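Local coordinates for protein putative amidohydrolase (Unidentified, PDB 3FEQ) that probably acts as a zinc-dependent prolidase of the amidohydrolase superfamily, hydrolysing dipeptides that end in proline, at residues S104-G109 with N225-A230; I164-D169 with V178-Q183; A281-E286 with H329-G334; E335-A340 with V390-G395. One frame throughout, in Å; residues are numbered along the deposited sequence.

Overall arrangement
Interaction 1 is the deepest contact, joining two strands across the barrel interior with a buried arginine, a tyrosine and a methionine. Interaction 2 touches it through Ile164 and Gly109 but lies farther out, where the contact is wholly ionic and one arginine ties a short strand to the helix that follows it. Interaction 3 sits at the surface and amounts to a single pair of ring rims. It adjoins interaction 4, since residues 329-334 lead straight into helix 335-340 and Ser333 packs on the 390-395 loop. Interaction 4 is largely buried and apolar. Interactions 2 and 4 lie on opposite sides of the chain's centre, about 34 Å apart between centres.

Interaction 1: residues S104-G109 with N225-A230; sequences SVRDAG and NTYVMA
Arg106 NH1 donates a hydrogen bond of 3.0 Å to Tyr227 OH, and the hydroxyl lies in the guanidinium plane, 6° out of it. The bond is fairly straight, with an angle of 162° at the hydrogen. Guanidinium and phenol ring are nearly coplanar and meet at their edges, so that Tyr227 CE1 also lies close to NH1. Met229 takes a different approach: its sulfur lies over the centre of one guanidinium face, with SD 3.4 Å from Arg106 CZ. Its methyl group reaches beyond the sulfur to Ala108, where Met229 CE is 3.9 Å from Ala108 CB. The arginine chain starts with CG anti to the backbone N (chi1 -167°) and bends only at chi3, which carries its head across to segment 225-230.

Further out, NH2 forms a salt bridge with Glu250, NE bonds to the carbonyl oxygen of Cys64, and NH1 has a weak bond to Thr248. Strands 102-107 and 228-234 thus face each other across the interior of the TIM barrel, linked by side chains and not by backbone pairing. The side chain of Ala108 comes about 4 Å from a bound zinc ion, so the contact borders the metal site. With its edge bonded and one face under a thioether, the guanidinium is fixed in rotation, and Glu250 would be expected to offset its buried charge.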
loop_
_atom_site.group_PDB
_atom_site.type_symbol
_atom_site.label_atom_id
_atom_site.label_comp_id
_atom_site.label_asym_id
_atom_site.label_seq_id
_atom_site.Cartn_x
_atom_site.Cartn_y
_atom_site.Cartn_z
ATOM N N SER C 104 -4.426 -21.874 -38.797
ATOM C CA SER C 104 -5.052 -21.063 -37.775
ATOM C C SER C 104 -5.150 -21.909 -36.522
ATOM O O SER C 104 -5.281 -23.121 -36.611
ATOM C CB SER C 104 -6.433 -20.615 -38.243
ATOM O OG SER C 104 -6.328 -19.774 -39.388
ATOM N N VAL C 105 -4.944 -21.292 -35.364
ATOM C CA VAL C 105 -5.129 -21.966 -34.076
ATOM C C VAL C 105 -5.774 -21.006 -33.114
ATOM O O VAL C 105 -5.482 -19.808 -33.146
ATOM C CB VAL C 105 -3.806 -22.435 -33.417
ATOM C CG1 VAL C 105 -3.267 -23.682 -34.080
ATOM C CG2 VAL C 105 -2.781 -21.327 -33.386
ATOM N N ARG C 106 -6.660 -21.535 -32.275
ATOM C CA ARG C 106 -7.245 -20.767 -31.192
ATOM C C ARG C 106 -6.552 -21.149 -29.903
ATOM O O ARG C 106 -6.813 -22.216 -29.368
ATOM C CB ARG C 106 -8.727 -21.073 -31.066
ATOM C CG ARG C 106 -9.484 -20.115 -30.193
ATOM C CD ARG C 106 -10.961 -20.455 -30.206
ATOM N NE ARG C 106 -11.221 -21.752 -29.597
ATOM C CZ ARG C 106 -12.365 -22.081 -29.001
ATOM N NH1 ARG C 106 -13.379 -21.212 -28.948
ATOM N NH2 ARG C 106 -12.497 -23.285 -28.457
ATOM N N ASP C 107 -5.668 -20.278 -29.420
ATOM C CA ASP C 107 -4.936 -20.499 -28.178
ATOM C C ASP C 107 -5.853 -20.354 -26.971
ATOM O O ASP C 107 -6.655 -19.427 -26.897
ATOM C CB ASP C 107 -3.770 -19.511 -28.061
ATOM C CG ASP C 107 -2.836 -19.838 -26.905
ATOM O OD1 ASP C 107 -2.997 -19.242 -25.816
ATOM O OD2 ASP C 107 -1.940 -20.684 -27.096
ATOM N N ALA C 108 -5.727 -21.280 -26.027
ATOM C CA ALA C 108 -6.675 -21.378 -24.926
ATOM C C ALA C 108 -6.031 -20.862 -23.655
ATOM O O ALA C 108 -6.174 -21.444 -22.598
ATOM C CB ALA C 108 -7.157 -22.827 -24.753
ATOM N N GLY C 109 -5.313 -19.755 -23.771
ATOM C CA GLY C 109 -4.644 -19.160 -22.623
ATOM C C GLY C 109 -3.150 -19.370 -22.681
ATOM O O GLY C 109 -2.693 -20.488 -22.846
ATOM N N ASN C 225 -18.243 -7.854 -28.546
ATOM C CA ASN C 225 -18.559 -8.674 -29.715
ATOM C C ASN C 225 -17.668 -9.883 -29.879
ATOM O O ASN C 225 -17.159 -10.155 -30.962
ATOM C CB ASN C 225 -18.627 -7.849 -31.002
ATOM C CG ASN C 225 -19.656 -6.728 -30.918
ATOM O OD1 ASN C 225 -20.830 -6.961 -30.600
ATOM N ND2 ASN C 225 -19.216 -5.499 -31.189
ATOM N N THR C 226 -17.503 -10.621 -28.790
ATOM C CA THR C 226 -16.968 -11.961 -28.874
ATOM C C THR C 226 -17.771 -12.925 -27.959
ATOM O O THR C 226 -18.922 -12.642 -27.621
ATOM C CB THR C 226 -15.443 -11.958 -28.578
ATOM O OG1 THR C 226 -14.857 -13.213 -28.965
ATOM C CG2 THR C 226 -15.164 -11.678 -27.101
ATOM N N TYR C 227 -17.163 -14.047 -27.577
ATOM C CA TYR C 227 -17.796 -15.086 -26.786
ATOM C C TYR C 227 -16.826 -15.642 -25.721
ATOM O O TYR C 227 -15.633 -15.360 -25.731
ATOM C CB TYR C 227 -18.224 -16.233 -27.713
ATOM C CG TYR C 227 -17.050 -16.867 -28.431
ATOM C CD1 TYR C 227 -16.419 -17.987 -27.921
ATOM C CD2 TYR C 227 -16.523 -16.296 -29.577
ATOM C CE1 TYR C 227 -15.314 -18.551 -28.553
ATOM C CE2 TYR C 227 -15.419 -16.856 -30.206
ATOM C CZ TYR C 227 -14.815 -17.977 -29.679
ATOM O OH TYR C 227 -13.712 -18.523 -30.300
ATOM N N VAL C 228 -17.351 -16.485 -24.847
ATOM C CA VAL C 228 -16.572 -17.171 -23.835
ATOM C C VAL C 228 -16.445 -18.648 -24.202
ATOM O O VAL C 228 -17.435 -19.302 -24.523
ATOM C CB VAL C 228 -17.294 -17.096 -22.481
ATOM C CG1 VAL C 228 -16.729 -18.104 -21.503
ATOM C CG2 VAL C 228 -17.217 -15.722 -21.930
ATOM N N MET C 229 -15.222 -19.166 -24.170
ATOM C CA MET C 229 -14.993 -20.608 -24.200
ATOM C C MET C 229 -14.747 -21.080 -22.777
ATOM O O MET C 229 -14.222 -20.329 -21.963
ATOM C CB MET C 229 -13.809 -20.969 -25.109
ATOM C CG MET C 229 -12.507 -20.203 -24.857
ATOM S SD MET C 229 -11.302 -20.493 -26.166
ATOM C CE MET C 229 -10.840 -22.144 -25.703
ATOM N N ALA C 230 -15.121 -22.315 -22.469
ATOM C CA ALA C 230 -15.202 -22.738 -21.078
ATOM C C ALA C 230 -14.818 -24.192 -20.875
ATOM O O ALA C 230 -15.329 -25.089 -21.535
ATOM C CB ALA C 230 -16.591 -22.475 -20.527
#

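Interaction 2: residues I164-D169 with V178-Q183; sequences IARVVD and VREEIQ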
loop_
_atom_site.group_PDB
_atom_site.type_symbol
_atom_site.label_atom_id
_atom_site.label_comp_id
_atom_site.label_asym_id
_atom_site.label_seq_id
_atom_site.Cartn_x
_atom_site.Cartn_y
_atom_site.Cartn_z
ATOM N N ILE C 164 -0.360 -19.971 -18.188
ATOM C CA ILE C 164 -1.607 -20.280 -18.894
ATOM C C ILE C 164 -2.798 -19.446 -18.386
ATOM O O ILE C 164 -3.588 -18.932 -19.166
ATOM C CB ILE C 164 -1.910 -21.802 -18.802
ATOM C CG1 ILE C 164 -0.854 -22.580 -19.576
ATOM C CG2 ILE C 164 -3.280 -22.148 -19.333
ATOM C CD1 ILE C 164 -0.562 -22.022 -20.954
ATOM N N ALA C 165 -2.890 -19.274 -17.075
ATOM C CA ALA C 165 -4.053 -18.637 -16.479
ATOM C C ALA C 165 -3.706 -17.470 -15.572
ATOM O O ALA C 165 -2.541 -17.217 -15.294
ATOM C CB ALA C 165 -4.883 -19.666 -15.717
ATOM N N ARG C 166 -4.738 -16.757 -15.136
ATOM C CA ARG C 166 -4.682 -15.868 -13.974
ATOM C C ARG C 166 -5.799 -16.205 -12.963
ATOM O O ARG C 166 -6.882 -16.664 -13.328
ATOM C CB ARG C 166 -4.829 -14.412 -14.428
ATOM C CG ARG C 166 -6.036 -14.161 -15.341
ATOM C CD ARG C 166 -6.068 -12.730 -15.871
ATOM N NE ARG C 166 -6.095 -11.747 -14.794
ATOM C CZ ARG C 166 -6.324 -10.447 -14.973
ATOM N NH1 ARG C 166 -6.549 -9.960 -16.187
ATOM N NH2 ARG C 166 -6.347 -9.636 -13.931
ATOM N N VAL C 167 -5.534 -15.964 -11.689
ATOM C CA VAL C 167 -6.548 -16.154 -10.681
ATOM C C VAL C 167 -7.296 -14.853 -10.413
ATOM O O VAL C 167 -6.708 -13.839 -10.048
ATOM C CB VAL C 167 -5.943 -16.680 -9.376
ATOM C CG1 VAL C 167 -7.063 -17.053 -8.406
ATOM C CG2 VAL C 167 -5.053 -17.896 -9.660
ATOM N N VAL C 168 -8.598 -14.879 -10.623
ATOM C CA VAL C 168 -9.455 -13.769 -10.253
ATOM C C VAL C 168 -10.748 -14.341 -9.745
ATOM O O VAL C 168 -11.265 -15.316 -10.285
ATOM C CB VAL C 168 -9.818 -12.850 -11.440
ATOM C CG1 VAL C 168 -8.800 -11.759 -11.609
ATOM C CG2 VAL C 168 -9.996 -13.639 -12.713
ATOM N N ASP C 169 -11.264 -13.712 -8.704
ATOM C CA ASP C 169 -12.493 -14.130 -8.087
ATOM C C ASP C 169 -13.392 -12.916 -7.995
ATOM O O ASP C 169 -12.909 -11.768 -7.950
ATOM C CB ASP C 169 -12.215 -14.688 -6.687
ATOM C CG ASP C 169 -11.162 -15.788 -6.689
ATOM O OD1 ASP C 169 -11.554 -16.986 -6.660
ATOM O OD2 ASP C 169 -9.951 -15.443 -6.722
ATOM N N VAL C 178 -11.907 -9.385 -17.591
ATOM C CA VAL C 178 -12.344 -9.495 -18.986
ATOM C C VAL C 178 -12.025 -8.204 -19.770
ATOM O O VAL C 178 -11.396 -8.265 -20.820
ATOM C CB VAL C 178 -13.857 -9.872 -19.117
ATOM C CG1 VAL C 178 -14.299 -9.808 -20.545
ATOM C CG2 VAL C 178 -14.124 -11.270 -18.631
ATOM N N ARG C 179 -12.434 -7.041 -19.263
ATOM C CA ARG C 179 -12.081 -5.771 -19.900
ATOM C C ARG C 179 -10.553 -5.625 -20.101
ATOM O O ARG C 179 -10.102 -5.223 -21.158
ATOM C CB ARG C 179 -12.639 -4.583 -19.103
ATOM C CG ARG C 179 -14.133 -4.610 -18.969
ATOM C CD ARG C 179 -14.688 -3.409 -18.237
ATOM N NE ARG C 179 -16.150 -3.485 -18.091
ATOM C CZ ARG C 179 -16.856 -2.874 -17.136
ATOM N NH1 ARG C 179 -16.258 -2.106 -16.228
ATOM N NH2 ARG C 179 -18.177 -3.010 -17.099
ATOM N N GLU C 180 -9.764 -6.001 -19.102
ATOM C CA GLU C 180 -8.318 -5.963 -19.225
ATOM C C GLU C 180 -7.865 -6.830 -20.375
ATOM O O GLU C 180 -6.991 -6.431 -21.154
ATOM C CB GLU C 180 -7.635 -6.439 -17.933
ATOM C CG GLU C 180 -7.649 -5.433 -16.776
ATOM C CD GLU C 180 -7.278 -6.058 -15.434
ATOM O OE1 GLU C 180 -7.121 -5.305 -14.444
ATOM O OE2 GLU C 180 -7.145 -7.301 -15.365
ATOM N N GLU C 181 -8.454 -8.023 -20.473
ATOM C CA GLU C 181 -7.988 -9.026 -21.436
ATOM C C GLU C 181 -8.331 -8.608 -22.847
ATOM O O GLU C 181 -7.525 -8.715 -23.757
ATOM C CB GLU C 181 -8.557 -10.412 -21.134
ATOM C CG GLU C 181 -7.868 -11.154 -19.964
ATOM C CD GLU C 181 -6.331 -11.039 -19.924
ATOM O OE1 GLU C 181 -5.669 -11.199 -20.973
ATOM O OE2 GLU C 181 -5.786 -10.847 -18.812
ATOM N N ILE C 182 -9.505 -8.026 -22.995
ATOM C CA ILE C 182 -9.928 -7.496 -24.272
ATOM C C ILE C 182 -9.136 -6.261 -24.682
ATOM O O ILE C 182 -8.739 -6.143 -25.842
ATOM C CB ILE C 182 -11.446 -7.262 -24.275
ATOM C CG1 ILE C 182 -12.128 -8.556 -24.675
ATOM C CG2 ILE C 182 -11.844 -6.162 -25.243
ATOM C CD1 ILE C 182 -13.258 -8.944 -23.770
ATOM N N GLN C 183 -8.883 -5.353 -23.743
ATOM C CA GLN C 183 -7.984 -4.238 -24.031
ATOM C C GLN C 183 -6.617 -4.738 -24.504
ATOM O O GLN C 183 -6.125 -4.262 -25.519
ATOM C CB GLN C 183 -7.848 -3.277 -22.853
ATOM C CG GLN C 183 -7.302 -1.908 -23.249
ATOM C CD GLN C 183 -5.767 -1.807 -23.212
ATOM O OE1 GLN C 183 -5.073 -2.696 -22.704
ATOM N NE2 GLN C 183 -5.239 -0.711 -23.753
#
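Arg166 reaches to two successive glutamates, Glu180 and Glu181, joining the short strand 165-167, which pairs with 135-137, to helix 171-184 of the TIM-barrel domain through a salt-bridge network. The guanidinium treats the two carboxylates differently. Toward Glu180 it turns the edge carrying NH1 and NH2, and both nitrogens bond to a single oxygen: NH1 is 2.8 Å and NH2 is 2.9 Å from Glu180 OE2. That oxygen lies in the guanidinium plane and is met nearly along its own C-O bond, while the two flat groups are almost coplanar, 8° apart. Glu180 is extended beyond CG and crosses the arginine chain at about a right angle, bringing its carboxylate to the end of the guanidinium.

Glu181 and the arginine approach each other from opposite directions, with the Glu181 carboxylate standing 83° from the guanidinium plane. Its OE2 receives NH1 through the anti lone pair, somewhat out of the guanidinium plane. A bend at chi2 (-42°) turns the Glu181 chain so that OE2 meets the nitrogen. NH1 is therefore shared by two carboxylates, and the arginine would be expected to offset the repulsion between them. Glu181 OE2 also has a salt bridge to Lys184, three residues further along the helix.

The neighbouring faces of the unit serve the assembly: Arg179 forms salt bridges with Glu213 and Asp169 of a neighbouring subunit, and Asp169 is bridged by Arg179 of yet another. Within the contact, Glu181 OE2 also lies 3.5 Å from Arg166 CD, the methylene next to NE.

Interaction 3: residues A281-E286 with H329-G334; sequences AKHGAE and HAFQSG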
loop_
_atom_site.group_PDB
_atom_site.type_symbol
_atom_site.label_atom_id
_atom_site.label_comp_id
_atom_site.label_asym_id
_atom_site.label_seq_id
_atom_site.Cartn_x
_atom_site.Cartn_y
_atom_site.Cartn_z
ATOM N N ALA C 281 -1.595 -40.602 -21.165
ATOM C CA ALA C 281 -1.621 -42.007 -20.750
ATOM C C ALA C 281 -0.248 -42.653 -20.886
ATOM O O ALA C 281 0.278 -43.201 -19.921
ATOM C CB ALA C 281 -2.664 -42.796 -21.525
ATOM N N LYS C 282 0.343 -42.564 -22.074
ATOM C CA LYS C 282 1.659 -43.156 -22.316
ATOM C C LYS C 282 2.793 -42.433 -21.584
ATOM O O LYS C 282 3.550 -43.048 -20.831
ATOM C CB LYS C 282 1.956 -43.226 -23.815
ATOM C CG LYS C 282 1.675 -44.581 -24.447
ATOM C CD LYS C 282 0.182 -44.791 -24.712
ATOM C CE LYS C 282 -0.275 -44.088 -25.988
ATOM N NZ LYS C 282 0.232 -44.762 -27.219
ATOM N N HIS C 283 2.901 -41.127 -21.803
ATOM C CA HIS C 283 4.066 -40.373 -21.354
ATOM C C HIS C 283 3.707 -39.321 -20.291
ATOM O O HIS C 283 4.203 -38.188 -20.329
ATOM C CB HIS C 283 4.772 -39.713 -22.550
ATOM C CG HIS C 283 4.672 -40.489 -23.830
ATOM N ND1 HIS C 283 5.426 -41.615 -24.081
ATOM C CD2 HIS C 283 3.935 -40.273 -24.946
ATOM C CE1 HIS C 283 5.136 -42.077 -25.285
ATOM N NE2 HIS C 283 4.238 -41.279 -25.833
ATOM N N GLY C 284 2.867 -39.709 -19.334
ATOM C CA GLY C 284 2.330 -38.771 -18.348
ATOM C C GLY C 284 3.336 -38.332 -17.299
ATOM O O GLY C 284 3.863 -37.217 -17.358
ATOM N N ALA C 285 3.602 -39.214 -16.338
ATOM C CA ALA C 285 4.598 -38.956 -15.299
ATOM C C ALA C 285 6.011 -38.940 -15.890
ATOM O O ALA C 285 6.943 -38.405 -15.286
ATOM C CB ALA C 285 4.486 -39.998 -14.179
ATOM N N GLU C 286 6.143 -39.495 -17.092
ATOM C CA GLU C 286 7.418 -39.579 -17.785
ATOM C C GLU C 286 7.929 -38.219 -18.260
ATOM O O GLU C 286 9.125 -37.957 -18.202
ATOM C CB GLU C 286 7.295 -40.545 -18.956
ATOM C CG GLU C 286 8.551 -40.701 -19.776
ATOM C CD GLU C 286 8.259 -41.240 -21.157
ATOM O OE1 GLU C 286 8.616 -40.565 -22.147
ATOM O OE2 GLU C 286 7.645 -42.328 -21.250
ATOM N N HIS C 329 3.664 -32.340 -28.124
ATOM C CA HIS C 329 3.081 -31.482 -29.137
ATOM C C HIS C 329 3.063 -32.129 -30.497
ATOM O O HIS C 329 2.235 -31.789 -31.344
ATOM C CB HIS C 329 3.770 -30.125 -29.196
ATOM C CG HIS C 329 2.937 -29.026 -28.633
ATOM N ND1 HIS C 329 3.296 -28.323 -27.506
ATOM C CD2 HIS C 329 1.700 -28.590 -28.971
ATOM C CE1 HIS C 329 2.342 -27.460 -27.205
ATOM N NE2 HIS C 329 1.359 -27.606 -28.076
ATOM N N ALA C 330 3.936 -33.111 -30.669
ATOM C CA ALA C 330 4.123 -33.780 -31.942
ATOM C C ALA C 330 2.905 -34.587 -32.372
ATOM O O ALA C 330 2.693 -34.801 -33.560
ATOM C CB ALA C 330 5.348 -34.665 -31.882
ATOM N N PHE C 331 2.077 -34.994 -31.416
ATOM C CA PHE C 331 0.981 -35.918 -31.702
ATOM C C PHE C 331 -0.273 -35.226 -32.227
ATOM O O PHE C 331 -1.317 -35.856 -32.355
ATOM C CB PHE C 331 0.641 -36.752 -30.464
ATOM C CG PHE C 331 1.773 -37.613 -29.982
ATOM C CD1 PHE C 331 2.305 -37.430 -28.720
ATOM C CD2 PHE C 331 2.318 -38.593 -30.800
ATOM C CE1 PHE C 331 3.361 -38.208 -28.277
ATOM C CE2 PHE C 331 3.383 -39.361 -30.372
ATOM C CZ PHE C 331 3.900 -39.174 -29.105
ATOM N N GLN C 332 -0.147 -33.946 -32.565
ATOM C CA GLN C 332 -1.281 -33.070 -32.864
ATOM C C GLN C 332 -2.274 -33.644 -33.878
ATOM O O GLN C 332 -3.499 -33.520 -33.707
ATOM C CB GLN C 332 -0.776 -31.701 -33.349
ATOM C CG GLN C 332 -1.817 -30.586 -33.366
ATOM C CD GLN C 332 -1.254 -29.311 -33.966
ATOM O OE1 GLN C 332 -0.203 -29.333 -34.619
ATOM N NE2 GLN C 332 -1.935 -28.189 -33.736
ATOM N N SER C 333 -1.741 -34.241 -34.941
ATOM C CA SER C 333 -2.555 -34.573 -36.104
ATOM C C SER C 333 -3.336 -35.845 -35.861
ATOM O O SER C 333 -4.376 -36.068 -36.479
ATOM C CB SER C 333 -1.680 -34.713 -37.341
ATOM O OG SER C 333 -0.971 -33.510 -37.559
ATOM N N GLY C 334 -2.852 -36.638 -34.908
ATOM C CA GLY C 334 -3.492 -37.882 -34.510
ATOM C C GLY C 334 -4.946 -37.741 -34.120
ATOM O O GLY C 334 -5.701 -38.707 -34.203
#
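His283 and Phe331 meet rim to rim, their side chains crossing at about a right angle. The nearest atoms are His283 NE2 and Phe331 CZ, 3.9 Å apart. Phe331 CE1 is 4.0 Å from His283 CD2 and about as far from NE2, so one side of the imidazole meets the outer end of the phenyl ring. The two planes are nearly parallel, 8° apart, yet the ring centroids stand 5.8 Å from each other and neither ring lies over the other. This is van der Waals contact and not a stack, and it buries just 61 Å² in all.

His283 is packed more closely by its own segment. Lys282 CB sits over the centre of one imidazole face, 3.5 Å above the plane, and Glu286 OE2 lies at the edge in the ring plane, 3.7 Å from His283 ND1. Both segments belong to the peripheral excursions of the amidohydrolase TIM barrel: 281-286 leaves the end of helix 274-282, and 329-334 is a 3-10 turn in the connection that follows the zinc ligand Asp323.

That turn has two unlike sides. Inward, Gln332 bonds through its side chain to Arg100 and Asp63, His329 packs on Ile93 and Met97 of helix 90-99, and Ser333 touches Phe102. Within the turn, Phe331 O accepts Gly334 N at 3.1 Å. Outward, the phenyl ring of Phe331 is exposed to solvent. Its chi1 of -61° sets CG beside the backbone N and anti to the carbonyl carbon, and the ring extends to the histidine.

Interaction 4: residues E335-A340 with V390-G395; sequences EFRIRA and VVADEG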
loop_
_atom_site.group_PDB
_atom_site.type_symbol
_atom_site.label_atom_id
_atom_site.label_comp_id
_atom_site.label_asym_id
_atom_site.label_seq_id
_atom_site.Cartn_x
_atom_site.Cartn_y
_atom_site.Cartn_z
ATOM N N GLU C 335 -5.346 -36.538 -33.708
ATOM C CA GLU C 335 -6.731 -36.278 -33.320
ATOM C C GLU C 335 -7.714 -36.498 -34.481
ATOM O O GLU C 335 -8.858 -36.885 -34.265
ATOM C CB GLU C 335 -6.872 -34.881 -32.694
ATOM C CG GLU C 335 -8.307 -34.426 -32.380
ATOM C CD GLU C 335 -8.857 -34.959 -31.063
ATOM O OE1 GLU C 335 -10.099 -35.013 -30.917
ATOM O OE2 GLU C 335 -8.060 -35.318 -30.172
ATOM N N PHE C 336 -7.242 -36.304 -35.708
ATOM C CA PHE C 336 -8.001 -36.668 -36.898
ATOM C C PHE C 336 -8.391 -38.145 -36.915
ATOM O O PHE C 336 -9.555 -38.478 -37.143
ATOM C CB PHE C 336 -7.204 -36.351 -38.159
ATOM C CG PHE C 336 -7.303 -34.920 -38.596
ATOM C CD1 PHE C 336 -8.527 -34.365 -38.953
ATOM C CD2 PHE C 336 -6.172 -34.129 -38.669
ATOM C CE1 PHE C 336 -8.616 -33.026 -39.361
ATOM C CE2 PHE C 336 -6.257 -32.803 -39.080
ATOM C CZ PHE C 336 -7.475 -32.257 -39.438
ATOM N N ARG C 337 -7.427 -39.032 -36.675
ATOM C CA ARG C 337 -7.720 -40.463 -36.717
ATOM C C ARG C 337 -8.689 -40.899 -35.619
ATOM O O ARG C 337 -9.637 -41.630 -35.880
ATOM C CB ARG C 337 -6.446 -41.307 -36.690
ATOM C CG ARG C 337 -6.587 -42.659 -37.406
ATOM C CD ARG C 337 -5.437 -42.933 -38.371
ATOM N NE ARG C 337 -4.433 -43.780 -37.745
ATOM C CZ ARG C 337 -3.432 -43.339 -36.985
ATOM N NH1 ARG C 337 -3.260 -42.037 -36.773
ATOM N NH2 ARG C 337 -2.587 -44.208 -36.441
ATOM N N ILE C 338 -8.470 -40.400 -34.408
ATOM C CA ILE C 338 -9.345 -40.685 -33.276
ATOM C C ILE C 338 -10.784 -40.310 -33.594
ATOM O O ILE C 338 -11.716 -41.074 -33.333
ATOM C CB ILE C 338 -8.870 -39.945 -32.020
ATOM C CG1 ILE C 338 -7.462 -40.406 -31.666
ATOM C CG2 ILE C 338 -9.790 -40.201 -30.855
ATOM C CD1 ILE C 338 -6.776 -39.538 -30.649
ATOM N N ARG C 339 -10.958 -39.152 -34.206
ATOM C CA ARG C 339 -12.291 -38.687 -34.528
ATOM C C ARG C 339 -12.894 -39.408 -35.727
ATOM O O ARG C 339 -14.104 -39.638 -35.775
ATOM C CB ARG C 339 -12.283 -37.185 -34.748
ATOM C CG ARG C 339 -11.958 -36.443 -33.505
ATOM C CD ARG C 339 -12.490 -35.072 -33.598
ATOM N NE ARG C 339 -12.020 -34.258 -32.498
ATOM C CZ ARG C 339 -12.656 -33.181 -32.068
ATOM N NH1 ARG C 339 -13.799 -32.817 -32.629
ATOM N NH2 ARG C 339 -12.144 -32.469 -31.083
ATOM N N ALA C 340 -12.043 -39.773 -36.683
ATOM C CA ALA C 340 -12.484 -40.502 -37.855
ATOM C C ALA C 340 -12.985 -41.886 -37.465
ATOM O O ALA C 340 -13.932 -42.392 -38.050
ATOM C CB ALA C 340 -11.365 -40.610 -38.855
ATOM N N VAL C 390 -3.673 -39.675 -44.332
ATOM C CA VAL C 390 -2.923 -38.706 -45.153
ATOM C C VAL C 390 -2.848 -37.354 -44.455
ATOM O O VAL C 390 -2.070 -36.479 -44.836
ATOM C CB VAL C 390 -3.465 -38.555 -46.621
ATOM C CG1 VAL C 390 -3.850 -39.896 -47.211
ATOM C CG2 VAL C 390 -4.626 -37.592 -46.704
ATOM N N VAL C 391 -3.645 -37.217 -43.406
ATOM C CA VAL C 391 -3.684 -36.011 -42.613
ATOM C C VAL C 391 -3.199 -36.305 -41.207
ATOM O O VAL C 391 -2.598 -35.453 -40.568
ATOM C CB VAL C 391 -5.109 -35.458 -42.524
ATOM C CG1 VAL C 391 -5.088 -34.136 -41.877
ATOM C CG2 VAL C 391 -5.702 -35.306 -43.894
ATOM N N ALA C 392 -3.437 -37.522 -40.736
ATOM C CA ALA C 392 -3.223 -37.849 -39.329
ATOM C C ALA C 392 -1.907 -38.563 -39.067
ATOM O O ALA C 392 -1.821 -39.387 -38.164
ATOM C CB ALA C 392 -4.386 -38.671 -38.798
ATOM N N ASP C 393 -0.873 -38.224 -39.828
ATOM C CA ASP C 393 0.402 -38.930 -39.728
ATOM C C ASP C 393 1.630 -38.046 -39.460
ATOM O O ASP C 393 2.734 -38.351 -39.921
ATOM C CB ASP C 393 0.631 -39.761 -40.983
ATOM C CG ASP C 393 1.567 -40.911 -40.742
ATOM O OD1 ASP C 393 2.685 -40.892 -41.305
ATOM O OD2 ASP C 393 1.196 -41.811 -39.956
ATOM N N GLU C 394 1.433 -36.967 -38.703
ATOM C CA GLU C 394 2.515 -36.045 -38.315
ATOM C C GLU C 394 3.289 -35.447 -39.502
ATOM O O GLU C 394 4.455 -35.790 -39.733
ATOM C CB GLU C 394 3.479 -36.712 -37.320
ATOM C CG GLU C 394 3.917 -35.817 -36.162
ATOM C CD GLU C 394 4.965 -34.782 -36.553
ATOM O OE1 GLU C 394 4.690 -33.569 -36.413
ATOM O OE2 GLU C 394 6.070 -35.178 -36.984
ATOM N N GLY C 395 2.621 -34.577 -40.262
ATOM C CA GLY C 395 3.259 -33.786 -41.323
ATOM C C GLY C 395 3.803 -34.583 -42.498
ATOM O O GLY C 395 4.489 -34.033 -43.361
#
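Glu335 OE1, one residue ahead of the Phe336 that packs on Val391 and Ala392, is gripped twice by Arg339, four residues later on the same helix. Arg339 NE bonds to it at 2.6 Å through the anti lone pair, in the guanidinium plane, and NH2 adds a weak bond. The other carboxylate oxygen, OE2, takes the backbone N of Val275, tying this salt bridge to helix 274-282.

The apolar contact lies on another side of the helix. Val391 CG1 sits over one face of the Phe336 ring, 3.3 Å from CE2. Ala392 CB meets the base of the same side chain, 3.7 Å from Phe336 CB, and also lies against Arg337, 4.0 Å from its CB. Helix 335-340 of the TIM barrel is thereby held against the 390-395 loop, which connects strands 377-380 and 398-403, an antiparallel pair of the mixed sheet. Phe336 also meets Phe61 edge-to-face and touches Phe320.

Toward solvent, Arg337 bends at chi2 (132°) and chi3 (98°), bringing its exposed end near Ala392. NH1 comes 3.3 Å from Ala392 O, but the angle is too poor for a hydrogen bond.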